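Local structure of putative carbohydrate metabolism domain-containing protein (Bacteroides vulgatus, 3S30) at residues I100-N105 with T212-E217; T208-T213 with N247-F252; Y317-V322 with L345-K350. The protein is of unknown function but is a putative glycoside hydrolase with a galactose-binding-like fold, and probably acts in carbohydrate metabolism. All coordinates share one frame; numbering follows the deposited sequence.

Contact 1. Residues I100-N105 with T212-E217. With NA (sodium ion), chain C.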
loop_
_atom_site.group_PDB
_atom_site.type_symbol
_atom_site.label_atom_id
_atom_site.label_comp_id
_atom_site.label_asym_id
_atom_site.label_seq_id
_atom_site.Cartn_x
_atom_site.Cartn_y
_atom_site.Cartn_z
ATOM N N ILE A 100 9.961 4.455 13.543
ATOM C CA ILE A 100 9.526 5.193 12.354
ATOM C C ILE A 100 8.532 6.283 12.786
ATOM O O ILE A 100 7.984 6.215 13.894
ATOM C CB ILE A 100 8.850 4.275 11.298
ATOM C CG1 ILE A 100 7.640 3.533 11.900
ATOM C CG2 ILE A 100 9.879 3.287 10.697
ATOM C CD1 ILE A 100 6.853 2.728 10.890
ATOM N N PRO A 101 8.303 7.294 11.931
ATOM C CA PRO A 101 7.243 8.244 12.241
ATOM C C PRO A 101 5.874 7.582 12.215
ATOM O O PRO A 101 5.701 6.534 11.573
ATOM C CB PRO A 101 7.344 9.281 11.114
ATOM C CG PRO A 101 8.682 9.102 10.523
ATOM C CD PRO A 101 9.022 7.662 10.700
ATOM N N THR A 102 4.920 8.183 12.924
ATOM C CA THR A 102 3.545 7.688 12.951
ATOM C C THR A 102 2.569 8.613 12.238
ATOM O O THR A 102 1.383 8.282 12.108
ATOM C CB THR A 102 3.072 7.432 14.389
ATOM O OG1 THR A 102 3.187 8.637 15.169
ATOM C CG2 THR A 102 3.908 6.302 15.014
ATOM N N VAL A 103 3.077 9.750 11.767
ATOM C CA VAL A 103 2.306 10.737 11.008
ATOM C C VAL A 103 2.885 10.777 9.593
ATOM O O VAL A 103 4.096 10.899 9.432
ATOM C CB VAL A 103 2.380 12.157 11.672
ATOM C CG1 VAL A 103 1.619 13.181 10.870
ATOM C CG2 VAL A 103 1.832 12.110 13.092
ATOM N N PHE A 104 2.034 10.654 8.580
ATOM C CA PHE A 104 2.494 10.547 7.193
ATOM C C PHE A 104 1.855 11.655 6.358
ATOM O O PHE A 104 0.618 11.786 6.300
ATOM C CB PHE A 104 2.212 9.142 6.610
ATOM C CG PHE A 104 2.602 8.009 7.543
ATOM C CD1 PHE A 104 3.940 7.762 7.838
ATOM C CD2 PHE A 104 1.632 7.224 8.160
ATOM C CE1 PHE A 104 4.308 6.740 8.723
ATOM C CE2 PHE A 104 1.994 6.189 9.042
ATOM C CZ PHE A 104 3.336 5.953 9.323
ATOM N N ASN A 105 2.718 12.452 5.723
ATOM C CA ASN A 105 2.315 13.666 5.027
ATOM C C ASN A 105 2.372 13.570 3.510
ATOM O O ASN A 105 1.736 14.365 2.826
ATOM C CB ASN A 105 3.184 14.837 5.483
ATOM C CG ASN A 105 3.035 15.134 6.960
ATOM O OD1 ASN A 105 2.008 15.658 7.396
ATOM N ND2 ASN A 105 4.057 14.783 7.744
ATOM N N THR A 212 7.327 -3.511 8.810
ATOM C CA THR A 212 8.569 -2.939 9.319
ATOM C C THR A 212 8.512 -2.977 10.834
ATOM O O THR A 212 7.431 -2.917 11.424
ATOM C CB THR A 212 8.809 -1.493 8.831
ATOM O OG1 THR A 212 10.214 -1.196 8.865
ATOM C CG2 THR A 212 8.054 -0.497 9.683
ATOM N N THR A 213 9.680 -3.063 11.456
ATOM C CA THR A 213 9.770 -3.224 12.896
ATOM C C THR A 213 9.099 -2.047 13.611
ATOM O O THR A 213 9.338 -0.879 13.280
ATOM C CB THR A 213 11.229 -3.417 13.322
ATOM O OG1 THR A 213 11.750 -4.605 12.684
ATOM C CG2 THR A 213 11.349 -3.537 14.841
ATOM N N PHE A 214 8.229 -2.376 14.565
ATOM C CA PHE A 214 7.403 -1.393 15.246
ATOM C C PHE A 214 7.344 -1.719 16.745
ATOM O O PHE A 214 7.060 -2.857 17.123
ATOM C CB PHE A 214 5.998 -1.393 14.617
ATOM C CG PHE A 214 5.239 -0.114 14.820
ATOM C CD1 PHE A 214 5.692 1.074 14.257
ATOM C CD2 PHE A 214 4.070 -0.093 15.560
ATOM C CE1 PHE A 214 5.002 2.262 14.452
ATOM C CE2 PHE A 214 3.369 1.093 15.747
ATOM C CZ PHE A 214 3.838 2.271 15.191
ATOM N N TYR A 215 7.611 -0.716 17.582
ATOM C CA TYR A 215 7.726 -0.890 19.047
ATOM C C TYR A 215 6.449 -0.541 19.809
ATOM O O TYR A 215 6.395 -0.702 21.025
ATOM C CB TYR A 215 8.889 -0.045 19.593
ATOM C CG TYR A 215 10.197 -0.441 18.972
ATOM C CD1 TYR A 215 10.923 -1.518 19.466
ATOM C CD2 TYR A 215 10.684 0.215 17.853
ATOM C CE1 TYR A 215 12.102 -1.906 18.882
ATOM C CE2 TYR A 215 11.871 -0.172 17.262
ATOM C CZ TYR A 215 12.570 -1.234 17.780
ATOM O OH TYR A 215 13.749 -1.625 17.200
ATOM N N TYR A 216 5.427 -0.068 19.107
ATOM C CA TYR A 216 4.183 0.317 19.761
ATOM C C TYR A 216 3.034 -0.606 19.396
ATOM O O TYR A 216 3.127 -1.410 18.468
ATOM C CB TYR A 216 3.837 1.768 19.423
ATOM C CG TYR A 216 4.950 2.719 19.792
ATOM C CD1 TYR A 216 5.296 2.921 21.116
ATOM C CD2 TYR A 216 5.675 3.395 18.812
ATOM C CE1 TYR A 216 6.331 3.780 21.469
ATOM C CE2 TYR A 216 6.708 4.260 19.152
ATOM C CZ TYR A 216 7.030 4.447 20.486
ATOM O OH TYR A 216 8.050 5.296 20.842
ATOM N N GLU A 217 1.952 -0.485 20.150
ATOM C CA GLU A 217 0.714 -1.199 19.855
ATOM C C GLU A 217 -0.255 -0.199 19.219
ATOM O O GLU A 217 -0.757 0.698 19.897
ATOM C CB GLU A 217 0.133 -1.879 21.110
ATOM C CG GLU A 217 0.926 -1.624 22.390
ATOM C CD GLU A 217 0.528 -2.502 23.556
ATOM O OE1 GLU A 217 -0.173 -3.518 23.360
ATOM O OE2 GLU A 217 0.941 -2.167 24.682
HETATM NA NA NA C . 0.290 16.200 2.800
HETATM O O HOH W 1 10.016 1.666 13.960
#

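Contact 2. Residues T208-T213 with N247-F252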
loop_
_atom_site.group_PDB
_atom_site.type_symbol
_atom_site.label_atom_id
_atom_site.label_comp_id
_atom_site.label_asym_id
_atom_site.label_seq_id
_atom_site.Cartn_x
_atom_site.Cartn_y
_atom_site.Cartn_z
ATOM N N THR A 208 4.864 -8.019 -3.223
ATOM C CA THR A 208 4.569 -6.954 -2.258
ATOM C C THR A 208 4.731 -7.510 -0.857
ATOM O O THR A 208 3.888 -8.269 -0.395
ATOM C CB THR A 208 3.116 -6.424 -2.389
ATOM O OG1 THR A 208 2.189 -7.522 -2.301
ATOM C CG2 THR A 208 2.919 -5.690 -3.690
ATOM N N LYS A 209 5.810 -7.133 -0.182
ATOM C CA LYS A 209 6.076 -7.645 1.156
ATOM C C LYS A 209 5.778 -6.581 2.203
ATOM O O LYS A 209 6.178 -5.413 2.071
ATOM C CB LYS A 209 7.508 -8.185 1.237
ATOM C CG LYS A 209 7.767 -9.248 0.170
ATOM C CD LYS A 209 8.544 -10.419 0.666
ATOM C CE LYS A 209 8.629 -11.518 -0.405
ATOM N NZ LYS A 209 7.427 -12.428 -0.435
ATOM N N PHE A 210 5.035 -6.985 3.223
ATOM C CA PHE A 210 4.445 -6.046 4.171
ATOM C C PHE A 210 5.080 -6.178 5.546
ATOM O O PHE A 210 5.091 -7.264 6.135
ATOM C CB PHE A 210 2.938 -6.304 4.309
ATOM C CG PHE A 210 2.177 -6.223 3.021
ATOM C CD1 PHE A 210 2.452 -5.230 2.072
ATOM C CD2 PHE A 210 1.133 -7.099 2.775
ATOM C CE1 PHE A 210 1.714 -5.152 0.887
ATOM C CE2 PHE A 210 0.392 -7.015 1.593
ATOM C CZ PHE A 210 0.682 -6.050 0.653
ATOM N N GLY A 211 5.594 -5.067 6.060
ATOM C CA GLY A 211 6.035 -5.000 7.439
ATOM C C GLY A 211 7.284 -4.173 7.656
ATOM O O GLY A 211 8.190 -4.131 6.802
ATOM N N THR A 212 7.327 -3.511 8.810
ATOM C CA THR A 212 8.569 -2.939 9.319
ATOM C C THR A 212 8.512 -2.977 10.834
ATOM O O THR A 212 7.431 -2.917 11.424
ATOM C CB THR A 212 8.809 -1.493 8.831
ATOM O OG1 THR A 212 10.214 -1.196 8.865
ATOM C CG2 THR A 212 8.054 -0.497 9.683
ATOM N N THR A 213 9.680 -3.063 11.456
ATOM C CA THR A 213 9.770 -3.224 12.896
ATOM C C THR A 213 9.099 -2.047 13.611
ATOM O O THR A 213 9.338 -0.879 13.280
ATOM C CB THR A 213 11.229 -3.417 13.322
ATOM O OG1 THR A 213 11.750 -4.605 12.684
ATOM C CG2 THR A 213 11.349 -3.537 14.841
ATOM N N ASN A 247 -8.823 -0.200 -1.577
ATOM C CA ASN A 247 -8.633 -0.822 -0.270
ATOM C C ASN A 247 -7.680 -0.003 0.586
ATOM O O ASN A 247 -6.764 0.623 0.083
ATOM C CB ASN A 247 -8.159 -2.285 -0.400
ATOM C CG ASN A 247 -8.479 -3.127 0.849
ATOM O OD1 ASN A 247 -9.008 -2.621 1.832
ATOM N ND2 ASN A 247 -8.135 -4.404 0.809
ATOM N N ILE A 248 -7.954 0.017 1.882
ATOM C CA ILE A 248 -7.050 0.566 2.882
ATOM C C ILE A 248 -7.088 -0.400 4.061
ATOM O O ILE A 248 -8.171 -0.768 4.542
ATOM C CB ILE A 248 -7.491 1.977 3.362
ATOM C CG1 ILE A 248 -7.404 2.999 2.222
ATOM C CG2 ILE A 248 -6.633 2.464 4.558
ATOM C CD1 ILE A 248 -7.785 4.446 2.673
ATOM N N TYR A 249 -5.911 -0.823 4.511
ATOM C CA TYR A 249 -5.796 -1.601 5.740
ATOM C C TYR A 249 -4.400 -1.504 6.374
ATOM O O TYR A 249 -3.456 -0.961 5.789
ATOM C CB TYR A 249 -6.172 -3.066 5.495
ATOM C CG TYR A 249 -5.233 -3.840 4.597
ATOM C CD1 TYR A 249 -5.383 -3.815 3.217
ATOM C CD2 TYR A 249 -4.218 -4.634 5.127
ATOM C CE1 TYR A 249 -4.549 -4.533 2.390
ATOM C CE2 TYR A 249 -3.364 -5.351 4.300
ATOM C CZ TYR A 249 -3.533 -5.287 2.926
ATOM O OH TYR A 249 -2.706 -5.996 2.081
ATOM N N ALA A 250 -4.291 -2.035 7.588
ATOM C CA ALA A 250 -3.031 -2.050 8.311
ATOM C C ALA A 250 -2.920 -3.349 9.077
ATOM O O ALA A 250 -3.929 -3.909 9.516
ATOM C CB ALA A 250 -2.932 -0.857 9.258
ATOM N N LEU A 251 -1.686 -3.811 9.240
ATOM C CA LEU A 251 -1.401 -5.085 9.872
ATOM C C LEU A 251 -0.473 -4.864 11.062
ATOM O O LEU A 251 0.380 -3.975 11.037
ATOM C CB LEU A 251 -0.723 -6.013 8.861
ATOM C CG LEU A 251 -1.457 -6.255 7.536
ATOM C CD1 LEU A 251 -0.534 -6.920 6.526
ATOM C CD2 LEU A 251 -2.699 -7.096 7.752
ATOM N N PHE A 252 -0.656 -5.677 12.099
ATOM C CA PHE A 252 0.259 -5.737 13.232
ATOM C C PHE A 252 0.464 -7.205 13.552
ATOM O O PHE A 252 -0.503 -7.922 13.855
ATOM C CB PHE A 252 -0.342 -5.007 14.439
ATOM C CG PHE A 252 0.562 -4.950 15.634
ATOM C CD1 PHE A 252 1.824 -4.366 15.544
ATOM C CD2 PHE A 252 0.150 -5.466 16.861
ATOM C CE1 PHE A 252 2.665 -4.310 16.656
ATOM C CE2 PHE A 252 0.979 -5.412 17.977
ATOM C CZ PHE A 252 2.239 -4.836 17.872
#

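Contact 3. Residues Y317-V322 with L345-K350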
loop_
_atom_site.group_PDB
_atom_site.type_symbol
_atom_site.label_atom_id
_atom_site.label_comp_id
_atom_site.label_asym_id
_atom_site.label_seq_id
_atom_site.Cartn_x
_atom_site.Cartn_y
_atom_site.Cartn_z
ATOM N N TYR A 317 7.999 -7.391 16.542
ATOM C CA TYR A 317 6.677 -7.152 15.980
ATOM C C TYR A 317 6.800 -6.183 14.825
ATOM O O TYR A 317 7.500 -5.171 14.926
ATOM C CB TYR A 317 5.731 -6.584 17.043
ATOM C CG TYR A 317 5.215 -7.628 18.003
ATOM C CD1 TYR A 317 5.971 -8.035 19.091
ATOM C CD2 TYR A 317 3.975 -8.218 17.812
ATOM C CE1 TYR A 317 5.498 -9.005 19.967
ATOM C CE2 TYR A 317 3.499 -9.181 18.676
ATOM C CZ TYR A 317 4.262 -9.573 19.753
ATOM O OH TYR A 317 3.781 -10.541 20.609
ATOM N N ASN A 318 6.121 -6.500 13.730
ATOM C CA ASN A 318 6.092 -5.635 12.559
ATOM C C ASN A 318 4.712 -5.005 12.395
ATOM O O ASN A 318 3.701 -5.602 12.765
ATOM C CB ASN A 318 6.436 -6.431 11.300
ATOM C CG ASN A 318 7.932 -6.482 11.009
ATOM O OD1 ASN A 318 8.756 -6.056 11.811
ATOM N ND2 ASN A 318 8.281 -7.019 9.851
ATOM N N VAL A 319 4.687 -3.780 11.881
ATOM C CA VAL A 319 3.455 -3.151 11.451
ATOM C C VAL A 319 3.543 -2.918 9.954
ATOM O O VAL A 319 4.637 -2.898 9.377
ATOM C CB VAL A 319 3.197 -1.797 12.159
ATOM C CG1 VAL A 319 3.993 -0.645 11.480
ATOM C CG2 VAL A 319 1.714 -1.482 12.162
ATOM N N SER A 320 2.385 -2.751 9.334
ATOM C CA SER A 320 2.301 -2.329 7.954
ATOM C C SER A 320 1.013 -1.564 7.718
ATOM O O SER A 320 0.056 -1.696 8.467
ATOM C CB SER A 320 2.372 -3.514 6.999
ATOM O OG SER A 320 2.626 -3.064 5.670
ATOM N N ILE A 321 1.053 -0.724 6.694
ATOM C CA ILE A 321 -0.074 0.004 6.187
ATOM C C ILE A 321 -0.073 -0.273 4.692
ATOM O O ILE A 321 0.971 -0.169 4.041
ATOM C CB ILE A 321 0.101 1.523 6.411
ATOM C CG1 ILE A 321 0.079 1.854 7.913
ATOM C CG2 ILE A 321 -0.972 2.315 5.630
ATOM C CD1 ILE A 321 0.501 3.251 8.210
ATOM N N VAL A 322 -1.221 -0.668 4.150
ATOM C CA VAL A 322 -1.308 -0.949 2.733
ATOM C C VAL A 322 -2.456 -0.141 2.167
ATOM O O VAL A 322 -3.553 -0.156 2.708
ATOM C CB VAL A 322 -1.504 -2.454 2.448
ATOM C CG1 VAL A 322 -1.453 -2.724 0.947
ATOM C CG2 VAL A 322 -0.454 -3.322 3.209
ATOM N N LEU A 345 -2.233 10.984 6.907
ATOM C CA LEU A 345 -2.409 9.655 7.469
ATOM C C LEU A 345 -1.645 9.555 8.786
ATOM O O LEU A 345 -0.498 9.995 8.884
ATOM C CB LEU A 345 -1.879 8.617 6.478
ATOM C CG LEU A 345 -1.994 7.145 6.847
ATOM C CD1 LEU A 345 -3.460 6.688 6.825
ATOM C CD2 LEU A 345 -1.137 6.346 5.885
ATOM N N GLU A 346 -2.283 8.986 9.803
ATOM C CA GLU A 346 -1.622 8.780 11.095
ATOM C C GLU A 346 -1.936 7.406 11.670
ATOM O O GLU A 346 -3.089 6.989 11.711
ATOM C CB GLU A 346 -2.014 9.862 12.102
ATOM C CG GLU A 346 -1.527 9.549 13.513
ATOM C CD GLU A 346 -1.647 10.705 14.481
ATOM O OE1 GLU A 346 -2.356 11.684 14.168
ATOM O OE2 GLU A 346 -1.029 10.619 15.565
ATOM N N LEU A 347 -0.886 6.716 12.108
ATOM C CA LEU A 347 -1.017 5.489 12.897
ATOM C C LEU A 347 -1.108 5.888 14.376
ATOM O O LEU A 347 -0.097 6.175 15.010
ATOM C CB LEU A 347 0.184 4.580 12.632
ATOM C CG LEU A 347 0.119 3.104 13.013
ATOM C CD1 LEU A 347 -0.948 2.354 12.242
ATOM C CD2 LEU A 347 1.469 2.468 12.771
ATOM N N VAL A 348 -2.325 5.936 14.911
ATOM C CA VAL A 348 -2.535 6.289 16.324
ATOM C C VAL A 348 -2.261 5.088 17.226
ATOM O O VAL A 348 -2.944 4.069 17.130
ATOM C CB VAL A 348 -3.977 6.781 16.585
ATOM C CG1 VAL A 348 -4.180 7.101 18.078
ATOM C CG2 VAL A 348 -4.303 7.993 15.691
ATOM N N CYS A 349 -1.277 5.216 18.110
ATOM C CA CYS A 349 -0.819 4.088 18.925
ATOM C C CYS A 349 -1.142 4.239 20.397
ATOM O O CYS A 349 -1.557 5.307 20.854
ATOM C CB CYS A 349 0.684 3.886 18.739
ATOM S SG CYS A 349 1.106 3.460 17.046
ATOM N N LYS A 350 -0.948 3.147 21.133
ATOM C CA LYS A 350 -1.189 3.120 22.574
ATOM C C LYS A 350 -0.057 3.836 23.314
ATOM O O LYS A 350 1.037 4.016 22.774
ATOM C CB LYS A 350 -1.312 1.676 23.061
ATOM C CG LYS A 350 -1.894 1.526 24.452
ATOM C CD LYS A 350 -1.782 0.085 24.937
ATOM C CE LYS A 350 -2.422 -0.100 26.306
ATOM N NZ LYS A 350 -2.243 -1.489 26.833
#

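Contact 1. Residues I100-N105 with T212-E217
Ile-100 turns CG1 into the space between its backbone N and carbonyl carbon (chi1 57°), and an extended chi2 then carries CD1 out toward Thr-212. Phe-214 swings its ring away from its own backbone N (chi1 -157°), which brings the ring's edge up to the 100-105 segment. Ile-100 and Thr-212 meet tip to tip, with CD1 of Ile-100 3.6 Å from CG2 of Thr-212. Ile-100 meets Phe-214 differently. The two side chains cross at about a right angle, and CG1 of Ile-100 lies in the plane of the ring, 3.9 Å from CE1 of Phe-214. Thr-102 adds its methyl group at the same ring's edge, with CG2 4.0 Å from CZ of Phe-214. The aliphatic groups therefore line the rim of the phenyl ring and are not stacked on it. A water joins the two backbones. It accepts a hydrogen bond from Ile-100 N at 2.8 Å and donates one to Thr-213 O at 2.7 Å. The water gives the Ile-100 amide and the Thr-213 carbonyl each a partner where the two chains stand too far apart to bond directly. The far end of the 100-105 segment serves the metal. Asn-105 O binds the sodium ion at 2.3 Å, and Asn-165, Glu-107 and Asp-343 complete the site. The Ile-100 packing is well away from that ion. The contact joins the start of the modelled chain to the end of strand 208-213, in what is probably a beta-sandwich, as in galactose-binding-like domains. Backbone hydrogen bonds tie Thr-102 and Phe-104 to strand 339-349, and Thr-212 and Phe-214 to strand 317-324. Phe-214 also packs on Val-319 and Leu-347 of those two strands, and Ile-100 rests on Leu-132 of strand 132-133.

Contact 2. Residues T208-T213 with N247-F252
Phe-210 takes both contacts of this pair of segments, one polar and one aliphatic. The polar group is the hydroxyl of Tyr-249. Its OH lies 3.3 Å from CE2 of Phe-210 and 3.7 Å from CZ of Phe-210, approaching that ring at a slant. CE2 of Phe-210 sits at the edge of the Tyr-249 ring, near its plane, and the two side chains run at about a right angle. With CG between the backbone N and the carbonyl carbon (chi1 67°), the end of Tyr-249 comes round to the phenyl ring. The aliphatic partner is Leu-251, whose CD1 is 4.1 Å from CD2 of Phe-210. A carbonyl adds to the setting from Phe-210's own strand: Thr-208 O lies 3.9 Å above the plane of the Phe-210 ring, over its centre. Strand 317-324 pairs with both strands, and Phe-210 and Tyr-249 both touch Val-322 on it. Replacing Phe-210 with an alanine is likely to open a gap beside Leu-251 and leave the Tyr-249 hydroxyl without this ring beside it. The two segments thus meet through dispersion and a hydroxyl-to-ring contact, and shape matters more here than directed bonding.

Contact 3. Residues Y317-V322 with L345-K350
Val-319, Ile-321, Leu-345 and Leu-347 make this contact, and none of them has a flat group to offer a face or an edge. Two rings lie beside it: Phe-214 touches Val-319 and Leu-347, and Phe-104 touches Ile-321 and Leu-345. Between the strands themselves, branched tips meet branched tips. CG2 of Val-319 is 4.0 Å from CD2 of Leu-347. CG2 of Ile-321 stands at 4.0 Å from CD2 of Leu-345. Ile-321 also reaches Leu-347, where CD1 of Ile-321 comes to 4.4 Å from CD1 of Leu-347, a looser approach. Both leucines hold CG opposite the backbone N (chi1 -178° in Leu-345 and -163° in Leu-347), and this sends their methyls across to the facing strand. The four residues alternate along their strands with Ser-320 and Glu-346, which turn the other way. Leu-221 of strand 218-228 also packs on Ile-321 and Leu-345, adding to the aliphatic cluster. The strand axes approach to 10.0 Å and run at 148° to one another, too far apart for backbone pairing. This is the layered side-chain packing between two facing sheets of a beta-sandwich, consistent with the galactose-binding-like fold of this protein, and it forms part of the sandwich's hydrophobic core.

Contact 1 closes the first long loop, bringing the early 100-105 segment to 212-217 across 106 residues. Contact 2 starts on the stretch where contact 1 ends, sharing Thr-212 and Thr-213, and closes a shorter loop at 247-252. Contact 3 opens only after contact 2 has closed and joins 317-322 to 345-350 at the C-terminal end. Contacts 1 and 2 thus overlap slightly at 208-217, and no loop lies within another. A probable hydrogen bond between Tyr-249 O and Val-322 N (2.8 Å) joins contacts 2 and 3, and one between Glu-217 O and Lys-350 N (2.7 Å) joins contacts 1 and 3. Together they tie the two ends of the modelled chain to the same beta-structure.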